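Local coordinates for Iron(III) ABC transporter, periplasmic iron-compound-binding protein (Vibrio cholerae, PDB 5GGY) that binds Desferal and probably delivers its iron complex to an ABC transporter for iron uptake, at residues A[166-169]-A[173-176]; A[181-186]-A[191-196]; A[187-192]-A[270-275]; A[218-223]-A[241-246]; A[230-233]-A[237-240]. All blocks are in the same frame, centred on the assembly; numbering follows the deposited sequence.

Interaction 1 of 5, residues A[166-169]-A[173-176]; sequences RFAN and VFLY
Arg-166 and Phe-174 form an antiparallel hydrogen-bonded pair, and Phe-167 and Val-173 next to them a non-hydrogen-bonded one. This is the end of the beta hairpin made by strands 161-167 and 172-176, part of the mixed sheet. Phe-174 N gives a nearly straight bond of 2.8 Å to Arg-166 O. The return bond, Arg-166 N to Phe-174 O, is longer at 3.2 Å. Beyond the pair, Ala-168 and Asn-169 both face Ser-172, a classic beta bulge.

Phe-167 and Val-173 share one face of the sheet. Val-173 CG2 comes obliquely to the Phe-167 ring, 3.8 Å from CD1. The same ring stacks on Phe-226 and meets Tyr-222 edge to face, so aromatic groups hold it in the core. On the face of Arg-166 and Phe-174, the methyl of Ala-168 rests against the Phe-174 ring, with CB 3.5 Å from CE2.

Arg-166 carries the main side-chain bond. Its chain is extended from CG to NE and reaches across the face to the Tyr-176 hydroxyl, the two side chains meeting at a slant. The guanidinium and phenol planes stand 70° apart, yet each group meets the other at its edge. Ser-257 OG accepts a bond from Arg-166 NH1 and lies in a weak bond with Tyr-176 OH. The three polar groups therefore form a small network, which would limit rotation of the guanidinium. Arg-166 NE donates to Tyr-176 OH at 2.7 Å, bent to 135° at the hydrogen and close to the guanidinium plane.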
# COMPACT_ATOMS: atom_id res chain seq x y z
N ARG A 166 -6.99 23.54 8.38
CA ARG A 166 -6.05 24.65 8.50
C ARG A 166 -6.86 25.94 8.61
O ARG A 166 -8.00 26.01 8.15
CB ARG A 166 -5.10 24.73 7.31
CG ARG A 166 -4.11 23.58 7.19
CD ARG A 166 -3.14 23.82 6.04
NE ARG A 166 -2.33 22.64 5.74
CZ ARG A 166 -1.10 22.44 6.20
NH1 ARG A 166 -0.44 21.34 5.88
NH2 ARG A 166 -0.53 23.34 6.99
N PHE A 167 -6.27 26.96 9.23
CA PHE A 167 -6.94 28.25 9.36
C PHE A 167 -6.72 29.12 8.13
O PHE A 167 -5.58 29.38 7.75
CB PHE A 167 -6.45 28.99 10.60
CG PHE A 167 -7.01 28.47 11.89
CD1 PHE A 167 -8.30 28.80 12.29
CD2 PHE A 167 -6.26 27.65 12.71
CE1 PHE A 167 -8.82 28.32 13.48
CE2 PHE A 167 -6.77 27.17 13.90
CZ PHE A 167 -8.05 27.50 14.28
N ALA A 168 -7.80 29.56 7.51
CA ALA A 168 -7.72 30.53 6.42
C ALA A 168 -7.41 31.89 7.03
O ALA A 168 -6.61 32.67 6.53
CB ALA A 168 -9.00 30.57 5.63
N ASN A 169 -8.08 32.14 8.15
CA ASN A 169 -7.86 33.32 8.96
C ASN A 169 -8.49 33.04 10.32
O ASN A 169 -9.04 31.95 10.52
CB ASN A 169 -8.45 34.57 8.29
CG ASN A 169 -9.94 34.47 8.06
OD1 ASN A 169 -10.73 34.57 9.00
ND2 ASN A 169 -10.33 34.32 6.80
N VAL A 173 -12.05 28.72 8.06
CA VAL A 173 -11.37 27.43 8.20
C VAL A 173 -11.43 26.59 6.92
O VAL A 173 -12.43 26.58 6.22
CB VAL A 173 -11.97 26.64 9.39
CG1 VAL A 173 -12.10 25.16 9.08
CG2 VAL A 173 -11.14 26.86 10.65
N PHE A 174 -10.33 25.90 6.62
CA PHE A 174 -10.27 24.95 5.52
C PHE A 174 -10.43 23.52 6.02
O PHE A 174 -9.45 22.89 6.42
CB PHE A 174 -8.96 25.07 4.75
CG PHE A 174 -8.86 26.30 3.90
CD1 PHE A 174 -9.80 26.58 2.93
CD2 PHE A 174 -7.80 27.18 4.07
CE1 PHE A 174 -9.70 27.72 2.15
CE2 PHE A 174 -7.69 28.31 3.29
CZ PHE A 174 -8.64 28.58 2.33
N LEU A 175 -11.65 23.01 5.99
CA LEU A 175 -11.91 21.63 6.39
C LEU A 175 -11.43 20.65 5.32
O LEU A 175 -11.72 20.83 4.14
CB LEU A 175 -13.40 21.40 6.66
CG LEU A 175 -14.01 22.09 7.88
CD1 LEU A 175 -15.48 21.74 8.00
CD2 LEU A 175 -13.26 21.70 9.14
N TYR A 176 -10.71 19.62 5.74
CA TYR A 176 -10.22 18.63 4.79
C TYR A 176 -11.30 17.60 4.46
O TYR A 176 -11.90 17.01 5.35
CB TYR A 176 -8.96 17.95 5.33
CG TYR A 176 -7.75 18.84 5.18
CD1 TYR A 176 -7.07 18.93 3.97
CD2 TYR A 176 -7.31 19.62 6.24
CE1 TYR A 176 -5.98 19.76 3.83
CE2 TYR A 176 -6.22 20.45 6.11
CZ TYR A 176 -5.56 20.52 4.90
OH TYR A 176 -4.47 21.35 4.76

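Interaction 2 of 5, residues A[181-186]-A[191-196]; sequences TPQYVL and LSSALP
Leu-191 N donates to Leu-186 O at 2.8 Å, a bent bond with an angle of 137° at the hydrogen. This is the 6→1 bond of a Schellman motif, and it ties the chain leaving helix 181-188 back to the last turn. The second polar link joins side chains. Ser-193 OG donates to Gln-183 OE1 at 3.1 Å, in the carbonyl plane and on a lone pair.

The Gln-183 chain bends at chi2 (70°), which brings its amide round to the serine. The other end of that amide is also held, because Gln-183 NE2 bonds to Glu-187 OE2 one turn further along the helix. The two bonds together would fix the amide flip.

Apolar contact lies beside the backbone bond. Leu-186 CD2 meets Leu-191 CD1 at 3.7 Å, the two side chains crossing at a slant. Leu-191 CB also lies 3.4 Å from Leu-186 O.

The arrangement is a helix followed by the short strand 192-193, which joins the mixed sheet beside strand 161-167. Ser-192 pairs there in parallel through Val-162. Leu-186 and Leu-191 both pack on Val-162, while Val-185 and Leu-191 touch helix 262-276 on Ile-271 and Leu-275.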
# COMPACT_ATOMS: atom_id res chain seq x y z
N THR A 181 -5.83 14.08 1.60
CA THR A 181 -4.83 13.19 2.18
C THR A 181 -4.95 13.03 3.71
O THR A 181 -4.65 11.95 4.23
CB THR A 181 -3.39 13.65 1.83
OG1 THR A 181 -3.21 15.03 2.17
CG2 THR A 181 -3.12 13.46 0.35
N PRO A 182 -5.38 14.08 4.44
CA PRO A 182 -5.57 13.80 5.87
C PRO A 182 -6.73 12.84 6.13
O PRO A 182 -6.69 12.07 7.08
CB PRO A 182 -5.85 15.18 6.47
CG PRO A 182 -5.23 16.14 5.52
CD PRO A 182 -5.45 15.53 4.17
N GLN A 183 -7.76 12.91 5.29
CA GLN A 183 -8.90 12.00 5.38
C GLN A 183 -8.44 10.55 5.23
O GLN A 183 -8.87 9.67 5.97
CB GLN A 183 -9.95 12.34 4.33
CG GLN A 183 -11.07 11.32 4.21
CD GLN A 183 -12.00 11.31 5.41
OE1 GLN A 183 -11.96 12.21 6.25
NE2 GLN A 183 -12.86 10.29 5.49
N TYR A 184 -7.57 10.33 4.26
CA TYR A 184 -6.98 9.01 4.02
C TYR A 184 -6.19 8.56 5.24
O TYR A 184 -6.26 7.40 5.65
CB TYR A 184 -6.08 9.06 2.78
CG TYR A 184 -5.16 7.86 2.61
CD1 TYR A 184 -3.88 7.86 3.16
CD2 TYR A 184 -5.56 6.76 1.87
CE1 TYR A 184 -3.04 6.78 3.00
CE2 TYR A 184 -4.72 5.67 1.71
CZ TYR A 184 -3.46 5.69 2.27
OH TYR A 184 -2.62 4.61 2.11
N VAL A 185 -5.44 9.49 5.82
CA VAL A 185 -4.66 9.23 7.01
C VAL A 185 -5.55 8.84 8.19
O VAL A 185 -5.25 7.88 8.91
CB VAL A 185 -3.80 10.46 7.39
CG1 VAL A 185 -3.35 10.39 8.84
CG2 VAL A 185 -2.61 10.60 6.44
N LEU A 186 -6.64 9.58 8.38
CA LEU A 186 -7.60 9.29 9.45
C LEU A 186 -8.20 7.89 9.30
O LEU A 186 -8.24 7.13 10.26
CB LEU A 186 -8.71 10.34 9.46
CG LEU A 186 -8.33 11.77 9.81
CD1 LEU A 186 -9.55 12.69 9.77
CD2 LEU A 186 -7.67 11.83 11.18
N LEU A 191 -9.43 6.04 12.58
CA LEU A 191 -10.22 7.17 13.05
C LEU A 191 -11.41 7.46 12.14
O LEU A 191 -11.37 7.20 10.94
CB LEU A 191 -9.34 8.42 13.16
CG LEU A 191 -8.22 8.37 14.21
CD1 LEU A 191 -7.19 9.45 13.94
CD2 LEU A 191 -8.79 8.51 15.61
N SER A 192 -12.48 8.00 12.73
CA SER A 192 -13.66 8.40 11.97
C SER A 192 -13.72 9.92 11.84
O SER A 192 -13.00 10.64 12.54
CB SER A 192 -14.93 7.87 12.62
OG SER A 192 -14.94 8.11 14.01
N SER A 193 -14.56 10.41 10.94
CA SER A 193 -14.67 11.84 10.68
C SER A 193 -15.73 12.50 11.56
O SER A 193 -16.86 12.02 11.63
CB SER A 193 -14.97 12.10 9.21
OG SER A 193 -14.06 11.41 8.37
N ALA A 194 -15.36 13.59 12.22
CA ALA A 194 -16.29 14.31 13.08
C ALA A 194 -17.20 15.21 12.25
O ALA A 194 -18.36 15.44 12.61
CB ALA A 194 -15.54 15.13 14.12
N LEU A 195 -16.67 15.71 11.14
CA LEU A 195 -17.42 16.61 10.26
C LEU A 195 -17.11 16.30 8.80
O LEU A 195 -16.40 17.06 8.14
CB LEU A 195 -17.09 18.06 10.59
CG LEU A 195 -18.20 19.10 10.39
CD1 LEU A 195 -19.42 18.73 11.23
CD2 LEU A 195 -17.70 20.48 10.76
N PRO A 196 -17.65 15.18 8.29
CA PRO A 196 -17.37 14.69 6.93
C PRO A 196 -17.77 15.68 5.85
O PRO A 196 -18.80 16.34 5.96
CB PRO A 196 -18.21 13.41 6.84
CG PRO A 196 -19.29 13.59 7.85
CD PRO A 196 -18.67 14.36 8.97

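Interaction 3 of 5, residues A[187-192]-A[270-275]; sequences EQLGLS and AITESL
Leu-189 lays its CD2 methyl against the hydroxyl of Thr-272, with CD2 3.2 Å from OG1. The two side chains meet at an angle. That hydroxyl is not left without a polar partner, since it bonds to Ala-268 O one turn back in its own helix. Leu-189 CD2 also looks on to Ile-271 CG2, a looser contact of 4.3 Å.

Two residues on, Leu-191 and Leu-275 reach for each other tip to tip. Leu-275 CD2 touches both methyls of Leu-191, 3.6 Å from CD1 and 3.7 Å from CD2. The Leu-275 CG lies opposite the backbone N (chi1 -156°), which sends the side chain out from its helix.

Helix 181-188 ends here in a Schellman motif. Gly-190 takes the positive phi (84°), and its N gives the 5→2 bond to Glu-187 O. A second bond, from Leu-191 N, completes the motif. The reversal leaves Leu-189 and Leu-191 both directed at helix 262-276, so the helix end and the residue just before strand 192-193 pack together on it.

Leu-147 of helix 130-154 touches both Leu-189 and Thr-272. Leu-275 reaches the sheet at Tyr-219 and Val-162.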
# COMPACT_ATOMS: atom_id res chain seq x y z
N GLU A 187 -8.67 7.57 8.09
CA GLU A 187 -9.26 6.26 7.83
C GLU A 187 -8.25 5.14 8.04
O GLU A 187 -8.57 4.09 8.59
CB GLU A 187 -9.82 6.20 6.40
CG GLU A 187 -10.94 7.19 6.12
CD GLU A 187 -11.35 7.17 4.66
OE1 GLU A 187 -10.82 6.33 3.91
OE2 GLU A 187 -12.20 7.99 4.26
N GLN A 188 -7.02 5.38 7.59
CA GLN A 188 -5.95 4.40 7.71
C GLN A 188 -5.51 4.25 9.17
O GLN A 188 -4.86 3.27 9.53
CB GLN A 188 -4.76 4.81 6.84
CG GLN A 188 -3.90 3.66 6.37
CD GLN A 188 -4.54 2.86 5.25
OE1 GLN A 188 -5.37 1.99 5.49
NE2 GLN A 188 -4.14 3.15 4.01
N LEU A 189 -5.86 5.23 10.00
CA LEU A 189 -5.48 5.22 11.40
C LEU A 189 -6.58 4.63 12.28
O LEU A 189 -6.43 4.53 13.50
CB LEU A 189 -5.13 6.63 11.87
CG LEU A 189 -3.80 6.82 12.60
CD1 LEU A 189 -2.69 6.13 11.83
CD2 LEU A 189 -3.51 8.30 12.76
N GLY A 190 -7.68 4.24 11.65
CA GLY A 190 -8.82 3.70 12.37
C GLY A 190 -9.74 4.79 12.90
O GLY A 190 -10.72 4.49 13.59
N LEU A 191 -9.43 6.04 12.58
CA LEU A 191 -10.22 7.17 13.05
C LEU A 191 -11.41 7.46 12.14
O LEU A 191 -11.37 7.20 10.94
CB LEU A 191 -9.34 8.42 13.16
CG LEU A 191 -8.22 8.37 14.21
CD1 LEU A 191 -7.19 9.45 13.94
CD2 LEU A 191 -8.79 8.51 15.61
N SER A 192 -12.48 8.00 12.73
CA SER A 192 -13.66 8.40 11.97
C SER A 192 -13.72 9.92 11.84
O SER A 192 -13.00 10.64 12.54
CB SER A 192 -14.93 7.87 12.62
OG SER A 192 -14.94 8.11 14.01
N ALA A 270 2.36 12.64 12.84
CA ALA A 270 2.15 13.94 13.46
C ALA A 270 0.76 14.03 14.06
O ALA A 270 0.57 14.56 15.16
CB ALA A 270 2.37 15.05 12.44
N ILE A 271 -0.23 13.52 13.33
CA ILE A 271 -1.61 13.49 13.80
C ILE A 271 -1.73 12.59 15.03
O ILE A 271 -2.37 12.97 16.02
CB ILE A 271 -2.57 13.00 12.69
CG1 ILE A 271 -2.79 14.12 11.67
CG2 ILE A 271 -3.89 12.54 13.28
CD1 ILE A 271 -3.64 13.71 10.48
N THR A 272 -1.13 11.41 14.97
CA THR A 272 -1.11 10.48 16.10
C THR A 272 -0.49 11.14 17.32
O THR A 272 -1.05 11.09 18.42
CB THR A 272 -0.33 9.20 15.77
OG1 THR A 272 -1.01 8.47 14.74
CG2 THR A 272 -0.20 8.32 17.01
N GLU A 273 0.66 11.77 17.12
CA GLU A 273 1.37 12.48 18.18
C GLU A 273 0.51 13.55 18.85
O GLU A 273 0.45 13.63 20.08
CB GLU A 273 2.64 13.11 17.61
CG GLU A 273 3.26 14.18 18.49
CD GLU A 273 4.43 14.86 17.81
OE1 GLU A 273 5.02 14.24 16.89
OE2 GLU A 273 4.75 16.01 18.17
N SER A 274 -0.17 14.36 18.04
CA SER A 274 -1.04 15.40 18.58
C SER A 274 -2.30 14.83 19.22
O SER A 274 -2.90 15.45 20.09
CB SER A 274 -1.43 16.40 17.48
OG SER A 274 -0.46 17.42 17.36
N LEU A 275 -2.68 13.63 18.78
CA LEU A 275 -3.91 13.01 19.26
C LEU A 275 -3.64 12.14 20.49
O LEU A 275 -4.54 11.92 21.31
CB LEU A 275 -4.55 12.17 18.15
CG LEU A 275 -6.05 11.93 18.28
CD1 LEU A 275 -6.79 13.26 18.36
CD2 LEU A 275 -6.55 11.10 17.12

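Interaction 4 of 5, residues A[218-223]-A[241-246]; sequences GYVLYF and MPFVQA
Phe-243 and Val-220 carry this contact between the short helix 242-245 and strand 219-223. Along the second segment, Met-241 comes first, at the N-cap position. Its O accepts a backbone bond from Gln-245 N. Its CB lies over one face of the Phe-243 ring, 3.6 Å above the plane and offset toward the rim.

Phe-243 follows Pro-242, in the first turn. Its CG sits between the backbone N and the carbonyl carbon (chi1 47°), a crowded rotamer that turns the ring to the strand. Val-220 CG2 approaches the face opposite Met-241. This is a CH-pi contact, 3.4 Å from CG2 to the ring centroid and only 9° off the ring normal. The ring is thus sandwiched between a methyl and a methylene. Val-220 CB lies nearer one side, 3.7 Å from Phe-243 CD1. Just before the strand, Gly-218 O comes 3.5 Å from Phe-243 CB, though this glycine is poorly ordered.

The helix lies over the face carrying Val-220, on strand 219-223, which runs parallel between strands 161-167 and 249-252. Val-220 also packs on Val-163 and Leu-165 of strand 161-167, and Phe-243 touches Val-249. On the other side of the sheet, Leu-221 meets Ile-271 of helix 262-276.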
# COMPACT_ATOMS: atom_id res chain seq x y z
N GLY A 218 -15.93 14.77 19.99
CA GLY A 218 -14.50 14.53 20.00
C GLY A 218 -13.57 15.68 19.64
O GLY A 218 -13.68 16.78 20.18
N TYR A 219 -12.67 15.41 18.70
CA TYR A 219 -11.43 16.15 18.60
C TYR A 219 -11.25 16.99 17.34
O TYR A 219 -11.75 16.65 16.26
CB TYR A 219 -10.25 15.18 18.73
CG TYR A 219 -10.23 14.43 20.05
CD1 TYR A 219 -9.34 14.79 21.06
CD2 TYR A 219 -11.10 13.38 20.29
CE1 TYR A 219 -9.33 14.11 22.27
CE2 TYR A 219 -11.10 12.70 21.50
CZ TYR A 219 -10.21 13.07 22.48
OH TYR A 219 -10.19 12.40 23.69
N VAL A 220 -10.52 18.09 17.49
CA VAL A 220 -10.21 19.00 16.40
C VAL A 220 -8.71 19.21 16.28
O VAL A 220 -8.05 19.63 17.24
CB VAL A 220 -10.90 20.37 16.59
CG1 VAL A 220 -10.32 21.40 15.63
CG2 VAL A 220 -12.40 20.23 16.40
N LEU A 221 -8.16 18.91 15.11
CA LEU A 221 -6.73 19.07 14.87
C LEU A 221 -6.48 20.11 13.77
O LEU A 221 -7.09 20.05 12.71
CB LEU A 221 -6.09 17.74 14.48
CG LEU A 221 -6.13 16.61 15.51
CD1 LEU A 221 -5.53 15.34 14.95
CD2 LEU A 221 -5.40 17.03 16.78
N TYR A 222 -5.58 21.06 14.04
CA TYR A 222 -5.23 22.06 13.04
C TYR A 222 -3.72 22.07 12.77
O TYR A 222 -2.91 22.01 13.70
CB TYR A 222 -5.72 23.45 13.45
CG TYR A 222 -5.12 24.00 14.73
CD1 TYR A 222 -3.99 24.80 14.71
CD2 TYR A 222 -5.71 23.72 15.96
CE1 TYR A 222 -3.45 25.30 15.88
CE2 TYR A 222 -5.18 24.22 17.13
CZ TYR A 222 -4.05 25.01 17.09
OH TYR A 222 -3.52 25.51 18.25
N PHE A 223 -3.36 22.16 11.50
CA PHE A 223 -1.96 22.06 11.08
C PHE A 223 -1.19 23.37 11.23
O PHE A 223 -1.68 24.43 10.86
CB PHE A 223 -1.87 21.58 9.63
CG PHE A 223 -2.34 20.17 9.41
CD1 PHE A 223 -1.62 19.11 9.91
CD2 PHE A 223 -3.49 19.92 8.69
CE1 PHE A 223 -2.04 17.81 9.71
CE2 PHE A 223 -3.92 18.63 8.49
CZ PHE A 223 -3.20 17.57 9.00
N MET A 241 -15.94 26.92 22.16
CA MET A 241 -16.11 25.70 21.37
C MET A 241 -16.21 24.48 22.27
O MET A 241 -15.50 24.38 23.27
CB MET A 241 -14.94 25.54 20.40
CG MET A 241 -14.97 26.52 19.24
SD MET A 241 -16.37 26.23 18.15
CE MET A 241 -16.18 27.59 16.99
N PRO A 242 -17.09 23.54 21.91
CA PRO A 242 -17.30 22.30 22.67
C PRO A 242 -16.01 21.49 22.81
O PRO A 242 -15.73 20.98 23.90
CB PRO A 242 -18.33 21.53 21.83
CG PRO A 242 -19.03 22.58 21.05
CD PRO A 242 -18.01 23.63 20.75
N PHE A 243 -15.25 21.37 21.73
CA PHE A 243 -14.00 20.61 21.74
C PHE A 243 -12.89 21.36 22.47
O PHE A 243 -11.95 20.75 22.96
CB PHE A 243 -13.56 20.29 20.32
CG PHE A 243 -13.61 21.46 19.38
CD1 PHE A 243 -12.53 22.32 19.26
CD2 PHE A 243 -14.74 21.70 18.61
CE1 PHE A 243 -12.58 23.40 18.40
CE2 PHE A 243 -14.79 22.78 17.75
CZ PHE A 243 -13.71 23.63 17.64
N VAL A 244 -13.01 22.68 22.52
CA VAL A 244 -12.02 23.51 23.20
C VAL A 244 -12.20 23.43 24.71
O VAL A 244 -11.24 23.22 25.45
CB VAL A 244 -12.10 24.98 22.74
CG1 VAL A 244 -11.38 25.89 23.72
CG2 VAL A 244 -11.53 25.12 21.34
N GLN A 245 -13.44 23.60 25.15
CA GLN A 245 -13.76 23.52 26.57
C GLN A 245 -13.56 22.11 27.11
O GLN A 245 -13.27 21.92 28.30
CB GLN A 245 -15.20 23.98 26.82
CG GLN A 245 -15.41 25.47 26.67
CD GLN A 245 -16.86 25.87 26.79
OE1 GLN A 245 -17.74 25.24 26.20
NE2 GLN A 245 -17.13 26.91 27.57
N ALA A 246 -13.72 21.12 26.24
CA ALA A 246 -13.52 19.73 26.63
C ALA A 246 -12.05 19.34 26.51
O ALA A 246 -11.65 18.24 26.91
CB ALA A 246 -14.37 18.81 25.77

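Interaction 5 of 5, residues A[230-233]-A[237-240]; sequences KKVQ and LWRA
Val-232 and Trp-238 make the apolar part of this contact. Val-232 CG1 lies over one face of the indole, offset toward the rim, 3.6 Å from both Trp-238 CD2 and CE3. The methyl is opposite the backbone N of Val-232 (chi1 169°), which points it at the ring. Trp-238 CG in turn is opposite its own N (chi1 175°), so the indole extends out from its helix towards Val-232.

Contacts with the backbone come next. Val-232 O sits 3.1 Å from Trp-238 CB and obliquely to the ring. The same oxygen accepts a hydrogen bond from Ser-235 OG, which gives this carbonyl a polar partner. Gln-233 CA is 3.4 Å from Trp-238 CD1, and Gln-233 N lies over a face of the ring.

The two segments belong to two short consecutive helices, 229-234 and 236-239, broken at Ser-235. The indole of the second packs against the first, on Val-232 and the Gln-233 backbone. Val-232 also touches Pro-170 and Phe-226 in the loops beside the helix.

The polar side chains lie at the exposed margin. Gln-233 runs alongside Trp-238, pointing the same way, with CG 4.2 Å from NE1. The amide and indole planes stand 87° apart. Arg-239 uses its aliphatic part, and CG comes 3.6 Å from Gln-233 O.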
# COMPACT_ATOMS: atom_id res chain seq x y z
N LYS A 230 -2.27 32.21 18.34
CA LYS A 230 -2.50 32.80 19.65
C LYS A 230 -3.77 33.63 19.66
O LYS A 230 -4.55 33.59 20.61
CB LYS A 230 -1.30 33.67 20.06
CG LYS A 230 -1.48 34.44 21.35
CD LYS A 230 -1.26 35.93 21.13
CE LYS A 230 -1.09 36.67 22.44
NZ LYS A 230 -1.66 38.04 22.40
N LYS A 231 -3.99 34.38 18.58
CA LYS A 231 -5.16 35.24 18.47
C LYS A 231 -6.45 34.42 18.47
O LYS A 231 -7.44 34.80 19.09
CB LYS A 231 -5.10 36.09 17.19
CG LYS A 231 -6.30 37.00 17.03
CD LYS A 231 -6.17 37.90 15.81
CE LYS A 231 -7.32 38.89 15.78
NZ LYS A 231 -7.57 39.48 14.44
N VAL A 232 -6.43 33.29 17.77
CA VAL A 232 -7.59 32.41 17.72
C VAL A 232 -7.92 31.86 19.10
O VAL A 232 -9.08 31.89 19.54
CB VAL A 232 -7.38 31.24 16.74
CG1 VAL A 232 -8.47 30.19 16.90
CG2 VAL A 232 -7.34 31.76 15.31
N GLN A 233 -6.90 31.37 19.80
CA GLN A 233 -7.09 30.72 21.10
C GLN A 233 -7.75 31.61 22.15
O GLN A 233 -8.41 31.12 23.06
CB GLN A 233 -5.75 30.22 21.63
CG GLN A 233 -5.20 29.03 20.86
CD GLN A 233 -3.83 28.61 21.34
OE1 GLN A 233 -2.82 29.22 20.98
NE2 GLN A 233 -3.78 27.56 22.15
N LEU A 237 -15.21 33.18 20.22
CA LEU A 237 -15.82 32.13 19.40
C LEU A 237 -15.09 30.79 19.57
O LEU A 237 -15.71 29.73 19.50
CB LEU A 237 -15.82 32.53 17.93
CG LEU A 237 -16.44 31.55 16.92
CD1 LEU A 237 -17.89 31.27 17.27
CD2 LEU A 237 -16.31 32.09 15.50
N TRP A 238 -13.79 30.86 19.80
CA TRP A 238 -12.97 29.66 19.95
C TRP A 238 -13.01 29.12 21.37
O TRP A 238 -13.10 27.91 21.57
CB TRP A 238 -11.52 29.96 19.54
CG TRP A 238 -10.57 28.83 19.76
CD1 TRP A 238 -9.80 28.60 20.86
CD2 TRP A 238 -10.27 27.77 18.84
NE1 TRP A 238 -9.05 27.47 20.69
CE2 TRP A 238 -9.32 26.94 19.46
CE3 TRP A 238 -10.72 27.44 17.56
CZ2 TRP A 238 -8.80 25.80 18.84
CZ3 TRP A 238 -10.21 26.31 16.94
CH2 TRP A 238 -9.26 25.50 17.58
N ARG A 239 -12.94 30.01 22.36
CA ARG A 239 -12.97 29.60 23.76
C ARG A 239 -14.31 28.99 24.14
O ARG A 239 -14.42 28.30 25.15
CB ARG A 239 -12.65 30.79 24.68
CG ARG A 239 -11.23 30.79 25.23
CD ARG A 239 -11.13 31.69 26.45
NE ARG A 239 -10.64 30.97 27.63
CZ ARG A 239 -11.41 30.30 28.47
NH1 ARG A 239 -12.72 30.25 28.28
NH2 ARG A 239 -10.87 29.68 29.51
N ALA A 240 -15.33 29.25 23.33
CA ALA A 240 -16.67 28.75 23.59
C ALA A 240 -16.98 27.51 22.75
O ALA A 240 -18.14 27.10 22.63
CB ALA A 240 -17.71 29.83 23.33

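The five contacts line one lobe, built round the mixed sheet. Interaction 1, the hairpin of strands 161-167 and 172-176, comes first. Interactions 2 and 3, centres about 8 Å apart, share Leu-191, Ser-192 and helix 181-188. Interaction 4 falls between the two segments of interaction 3, and interaction 5 between those of interaction 4. Centres are about 14 Å apart for interactions 3 and 4, which touch where Ile-271 packs on Leu-221, and about 11 Å for interactions 4 and 5. Interactions 1 and 5 meet where Phe-167 packs on Trp-238 and Val-232. The arrangement is consistent with the C-terminal lobe of this family's two-lobed binding proteins, whose lobes a long helix typically joins.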